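Long-range contact in LPS-assembly lipoprotein LptE (PDB 5TSE), which probably works with LptD to assemble lipopolysaccharide at the outer-membrane surface and is thought to bind the lipopolysaccharide itself: residues G85-A97 with Q128-Q142. Sequence-based numbering, arbitrary orientation.
Sequences GNKITEPRTLTAA and QITRQISANRLPKAQ
Gln128 reaches from the helix to the edge strand 92-101, CD anti to CA (chi2 180°) carrying the amide outward, and its NE2 donates to Thr95 O (3.2 Å). The acceptor lies almost in the amide plane of Gln128, whereas NE2 sits above the plane of that carbonyl; NE2 also hydrogen-bonds Asp124 OD1, one turn earlier. A water donates to Gln128 OE1 and accepts from Thr95 N, so both ends of the amide are tied to Thr95. Beside this polar link, Leu94 packs on Gln128 CB, and its CD1 lies 4.3 Å from Ile129 CG1. One turn on, Gln132 points its amide between two strand side chains: NE2 faces Leu94 CD2, while OE1 lies 3.3 Å from Arg92 CG. Gln132 NE2 lies over one face of the Arg92 guanidinium, the two planes steeply inclined at 75°. Here helix 110-134 packs across one face of the LptE mixed sheet, the N-to-C directions of residues 128-134 and 92-97 being 143° apart, until a Schellman motif with Asn136 at C-prime ends it. The chain then bends over towards residues 87-92, and Leu138 CD2 presses on Arg92 CB at 3.4 Å. Two kinks along Arg92 bring its guanidinium edge beside Pro139 CD. Glu90 N to Pro139 O (2.7 Å) and Ala141 N to Ile88 O (3.1 Å) flank a single antiparallel bridge, Thr89 and Lys140 its non-hydrogen-bonded pair. Gln142 N meets Glu90 OE2 at 2.8 Å, while Lys87 NZ holds OE1 in a salt bridge.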
loop_
_atom_site.group_PDB
_atom_site.type_symbol
_atom_site.label_atom_id
_atom_site.label_comp_id
_atom_site.label_asym_id
_atom_site.label_seq_id
_atom_site.Cartn_x
_atom_site.Cartn_y
_atom_site.Cartn_z
ATOM N N GLY A 85 17.884 0.820 12.142
ATOM C CA GLY A 85 16.766 1.624 12.669
ATOM C C GLY A 85 16.708 3.072 12.196
ATOM O O GLY A 85 15.737 3.787 12.484
ATOM N N ASN A 86 17.735 3.498 11.460
ATOM C CA ASN A 86 17.822 4.869 10.968
ATOM C C ASN A 86 16.825 5.122 9.860
ATOM O O ASN A 86 16.799 4.409 8.852
ATOM C CB ASN A 86 19.225 5.171 10.419
ATOM C CG ASN A 86 20.328 4.906 11.429
ATOM O OD1 ASN A 86 21.399 4.427 11.073
ATOM N ND2 ASN A 86 20.057 5.193 12.694
ATOM N N LYS A 87 16.014 6.154 10.052
ATOM C CA LYS A 87 15.032 6.543 9.077
ATOM C C LYS A 87 15.812 7.145 7.932
ATOM O O LYS A 87 16.611 8.050 8.164
ATOM C CB LYS A 87 14.092 7.577 9.694
ATOM C CG LYS A 87 12.972 8.035 8.785
ATOM C CD LYS A 87 12.050 9.058 9.438
ATOM C CE LYS A 87 12.736 10.389 9.700
ATOM N NZ LYS A 87 11.773 11.383 10.243
ATOM N N ILE A 88 15.638 6.634 6.714
ATOM C CA ILE A 88 16.374 7.208 5.578
ATOM C C ILE A 88 15.489 8.088 4.668
ATOM O O ILE A 88 16.012 8.844 3.850
ATOM C CB ILE A 88 17.212 6.163 4.802
ATOM C CG1 ILE A 88 16.372 5.283 3.892
ATOM C CG2 ILE A 88 18.026 5.318 5.786
ATOM C CD1 ILE A 88 17.233 4.444 2.975
ATOM N N THR A 89 14.165 7.987 4.814
ATOM C CA THR A 89 13.224 8.842 4.065
ATOM C C THR A 89 12.152 9.287 5.032
ATOM O O THR A 89 11.917 8.632 6.037
ATOM C CB THR A 89 12.468 8.120 2.935
ATOM O OG1 THR A 89 11.498 7.226 3.494
ATOM C CG2 THR A 89 13.412 7.375 2.020
ATOM N N GLU A 90 11.483 10.392 4.737
ATOM C CA GLU A 90 10.404 10.819 5.610
ATOM C C GLU A 90 9.201 9.935 5.310
ATOM O O GLU A 90 9.140 9.321 4.230
ATOM C CB GLU A 90 10.078 12.302 5.414
ATOM C CG GLU A 90 11.217 13.239 5.813
ATOM C CD GLU A 90 11.591 13.150 7.290
ATOM O OE1 GLU A 90 10.780 12.651 8.096
ATOM O OE2 GLU A 90 12.700 13.600 7.653
ATOM N N PRO A 91 8.259 9.828 6.271
ATOM C CA PRO A 91 7.078 9.011 6.006
ATOM C C PRO A 91 6.300 9.519 4.794
ATOM O O PRO A 91 6.337 10.694 4.491
ATOM C CB PRO A 91 6.234 9.146 7.283
ATOM C CG PRO A 91 7.127 9.714 8.326
ATOM C CD PRO A 91 8.269 10.395 7.634
ATOM N N ARG A 92 5.632 8.608 4.105
ATOM C CA ARG A 92 4.828 8.914 2.934
ATOM C C ARG A 92 3.482 8.215 3.118
ATOM O O ARG A 92 3.455 7.014 3.364
ATOM C CB ARG A 92 5.544 8.401 1.690
ATOM C CG ARG A 92 4.712 8.385 0.419
ATOM C CD ARG A 92 4.206 9.762 0.004
ATOM N NE ARG A 92 5.286 10.675 -0.357
ATOM C CZ ARG A 92 5.107 11.915 -0.798
ATOM N NH1 ARG A 92 3.881 12.412 -0.944
ATOM N NH2 ARG A 92 6.159 12.663 -1.101
ATOM N N THR A 93 2.386 8.972 3.006
ATOM C CA THR A 93 1.025 8.464 3.173
ATOM C C THR A 93 0.297 8.368 1.827
ATOM O O THR A 93 0.114 9.381 1.160
ATOM C CB THR A 93 0.230 9.385 4.127
ATOM O OG1 THR A 93 0.857 9.379 5.417
ATOM C CG2 THR A 93 -1.221 8.931 4.285
ATOM N N LEU A 94 -0.119 7.160 1.436
ATOM C CA LEU A 94 -0.831 6.948 0.167
ATOM C C LEU A 94 -2.197 6.342 0.422
ATOM O O LEU A 94 -2.441 5.780 1.473
ATOM C CB LEU A 94 -0.054 6.021 -0.758
ATOM C CG LEU A 94 1.403 6.380 -1.008
ATOM C CD1 LEU A 94 1.982 5.438 -2.056
ATOM C CD2 LEU A 94 1.539 7.829 -1.446
ATOM N N THR A 95 -3.078 6.433 -0.565
ATOM C CA THR A 95 -4.411 5.921 -0.404
ATOM C C THR A 95 -5.003 5.474 -1.726
ATOM O O THR A 95 -4.686 6.023 -2.777
ATOM C CB THR A 95 -5.324 6.993 0.235
ATOM O OG1 THR A 95 -6.569 6.409 0.616
ATOM C CG2 THR A 95 -5.587 8.164 -0.721
ATOM N N ALA A 96 -5.843 4.456 -1.668
ATOM C CA ALA A 96 -6.526 3.959 -2.861
ATOM C C ALA A 96 -7.968 3.793 -2.464
ATOM O O ALA A 96 -8.257 3.535 -1.298
ATOM C CB ALA A 96 -5.940 2.638 -3.320
ATOM N N ALA A 97 -8.875 3.925 -3.424
ATOM C CA ALA A 97 -10.279 3.823 -3.123
ATOM C C ALA A 97 -11.152 3.524 -4.322
ATOM O O ALA A 97 -10.853 3.935 -5.432
ATOM C CB ALA A 97 -10.735 5.135 -2.503
ATOM N N GLN A 128 1.194 1.585 -6.176
ATOM C CA GLN A 128 1.641 2.962 -5.845
ATOM C C GLN A 128 2.854 2.949 -4.916
ATOM O O GLN A 128 3.762 3.759 -5.065
ATOM C CB GLN A 128 0.561 3.806 -5.155
ATOM C CG GLN A 128 -0.666 4.150 -5.965
ATOM C CD GLN A 128 -1.639 4.989 -5.138
ATOM O OE1 GLN A 128 -1.311 6.099 -4.684
ATOM N NE2 GLN A 128 -2.830 4.474 -4.940
ATOM N N ILE A 129 2.827 2.077 -3.916
ATOM C CA ILE A 129 3.950 1.965 -2.979
ATOM C C ILE A 129 5.194 1.582 -3.755
ATOM O O ILE A 129 6.242 2.186 -3.596
ATOM C CB ILE A 129 3.700 0.894 -1.909
ATOM C CG1 ILE A 129 2.536 1.325 -1.013
ATOM C CG2 ILE A 129 4.948 0.690 -1.062
ATOM C CD1 ILE A 129 1.991 0.218 -0.131
ATOM N N THR A 130 5.051 0.566 -4.591
ATOM C CA THR A 130 6.144 0.081 -5.405
ATOM C C THR A 130 6.643 1.154 -6.393
ATOM O O THR A 130 7.850 1.287 -6.623
ATOM C CB THR A 130 5.708 -1.201 -6.127
ATOM O OG1 THR A 130 5.458 -2.214 -5.144
ATOM C CG2 THR A 130 6.766 -1.678 -7.058
ATOM N N ARG A 131 5.711 1.927 -6.941
ATOM C CA ARG A 131 6.036 3.003 -7.879
ATOM C C ARG A 131 6.966 4.002 -7.196
ATOM O O ARG A 131 8.068 4.261 -7.683
ATOM C CB ARG A 131 4.759 3.747 -8.325
ATOM C CG ARG A 131 4.914 4.709 -9.508
ATOM C CD ARG A 131 4.963 4.001 -10.869
ATOM N NE ARG A 131 3.682 3.362 -11.234
ATOM C CZ ARG A 131 3.347 2.073 -11.034
ATOM N NH1 ARG A 131 4.191 1.202 -10.462
ATOM N NH2 ARG A 131 2.139 1.642 -11.416
ATOM N N GLN A 132 6.535 4.540 -6.055
ATOM C CA GLN A 132 7.331 5.551 -5.354
ATOM C C GLN A 132 8.710 5.103 -4.892
ATOM O O GLN A 132 9.594 5.940 -4.730
ATOM C CB GLN A 132 6.562 6.203 -4.205
ATOM C CG GLN A 132 5.395 7.055 -4.698
ATOM C CD GLN A 132 4.962 8.108 -3.698
ATOM O OE1 GLN A 132 5.669 8.401 -2.737
ATOM N NE2 GLN A 132 3.823 8.721 -3.954
ATOM N N ILE A 133 8.889 3.803 -4.686
ATOM C CA ILE A 133 10.196 3.262 -4.306
ATOM C C ILE A 133 11.073 3.197 -5.560
ATOM O O ILE A 133 12.145 3.788 -5.602
ATOM C CB ILE A 133 10.056 1.868 -3.653
ATOM C CG1 ILE A 133 9.434 2.023 -2.263
ATOM C CG2 ILE A 133 11.399 1.165 -3.519
ATOM C CD1 ILE A 133 9.078 0.716 -1.606
ATOM N N SER A 134 10.579 2.494 -6.576
ATOM C CA SER A 134 11.284 2.317 -7.855
ATOM C C SER A 134 11.593 3.636 -8.571
ATOM O O SER A 134 12.601 3.742 -9.259
ATOM C CB SER A 134 10.455 1.422 -8.780
ATOM O OG SER A 134 9.176 1.993 -9.019
ATOM N N ALA A 135 10.716 4.624 -8.392
ATOM C CA ALA A 135 10.864 5.957 -8.997
ATOM C C ALA A 135 11.533 6.980 -8.060
ATOM O O ALA A 135 11.568 8.163 -8.384
ATOM C CB ALA A 135 9.502 6.479 -9.456
ATOM N N ASN A 136 12.045 6.532 -6.908
ATOM C CA ASN A 136 12.738 7.408 -5.946
ATOM C C ASN A 136 11.985 8.719 -5.729
ATOM O O ASN A 136 12.553 9.806 -5.886
ATOM C CB ASN A 136 14.171 7.695 -6.436
ATOM C CG ASN A 136 14.953 8.601 -5.493
ATOM O OD1 ASN A 136 14.771 8.567 -4.280
ATOM N ND2 ASN A 136 15.831 9.420 -6.058
ATOM N N ARG A 137 10.708 8.606 -5.366
ATOM C CA ARG A 137 9.876 9.781 -5.158
ATOM C C ARG A 137 9.544 9.988 -3.659
ATOM O O ARG A 137 8.484 10.512 -3.323
ATOM C CB ARG A 137 8.601 9.667 -6.016
ATOM C CG ARG A 137 7.975 11.016 -6.350
ATOM C CD ARG A 137 8.742 11.740 -7.448
ATOM N NE ARG A 137 8.568 13.192 -7.385
ATOM C CZ ARG A 137 7.488 13.870 -7.774
ATOM N NH1 ARG A 137 7.470 15.201 -7.654
ATOM N NH2 ARG A 137 6.417 13.239 -8.258
ATOM N N LEU A 138 10.459 9.575 -2.773
ATOM C CA LEU A 138 10.280 9.728 -1.318
ATOM C C LEU A 138 11.290 10.758 -0.782
ATOM O O LEU A 138 12.493 10.617 -1.036
ATOM C CB LEU A 138 10.471 8.392 -0.584
ATOM C CG LEU A 138 9.488 7.248 -0.863
ATOM C CD1 LEU A 138 9.916 5.973 -0.149
ATOM C CD2 LEU A 138 8.079 7.634 -0.442
ATOM N N PRO A 139 10.815 11.786 -0.032
ATOM C CA PRO A 139 11.744 12.800 0.493
ATOM C C PRO A 139 12.738 12.238 1.523
ATOM O O PRO A 139 12.330 11.513 2.446
ATOM C CB PRO A 139 10.813 13.841 1.155
ATOM C CG PRO A 139 9.430 13.500 0.708
ATOM C CD PRO A 139 9.438 12.031 0.434
ATOM N N LYS A 140 14.023 12.570 1.359
ATOM C CA LYS A 140 15.067 12.095 2.286
ATOM C C LYS A 140 14.849 12.579 3.734
ATOM O O LYS A 140 14.229 13.621 3.963
ATOM C CB LYS A 140 16.488 12.428 1.758
ATOM C CG LYS A 140 16.826 13.888 1.425
ATOM C CD LYS A 140 16.928 14.801 2.639
ATOM C CE LYS A 140 17.558 16.145 2.295
ATOM N NZ LYS A 140 18.991 16.031 1.892
ATOM N N ALA A 141 15.335 11.796 4.698
ATOM C CA ALA A 141 15.191 12.135 6.119
ATOM C C ALA A 141 15.973 13.402 6.455
ATOM O O ALA A 141 17.018 13.669 5.854
ATOM C CB ALA A 141 15.650 10.982 6.996
ATOM N N GLN A 142 15.465 14.172 7.416
ATOM C CA GLN A 142 16.105 15.425 7.827
ATOM C C GLN A 142 16.069 15.587 9.357
ATOM O O GLN A 142 15.051 15.282 9.983
ATOM C CB GLN A 142 15.411 16.600 7.130
ATOM C CG GLN A 142 16.054 17.959 7.367
ATOM C CD GLN A 142 15.447 19.060 6.516
ATOM O OE1 GLN A 142 14.885 18.806 5.446
ATOM N NE2 GLN A 142 15.584 20.298 6.975
HETATM O O HOH W 1 -2.525 8.117 -2.679
#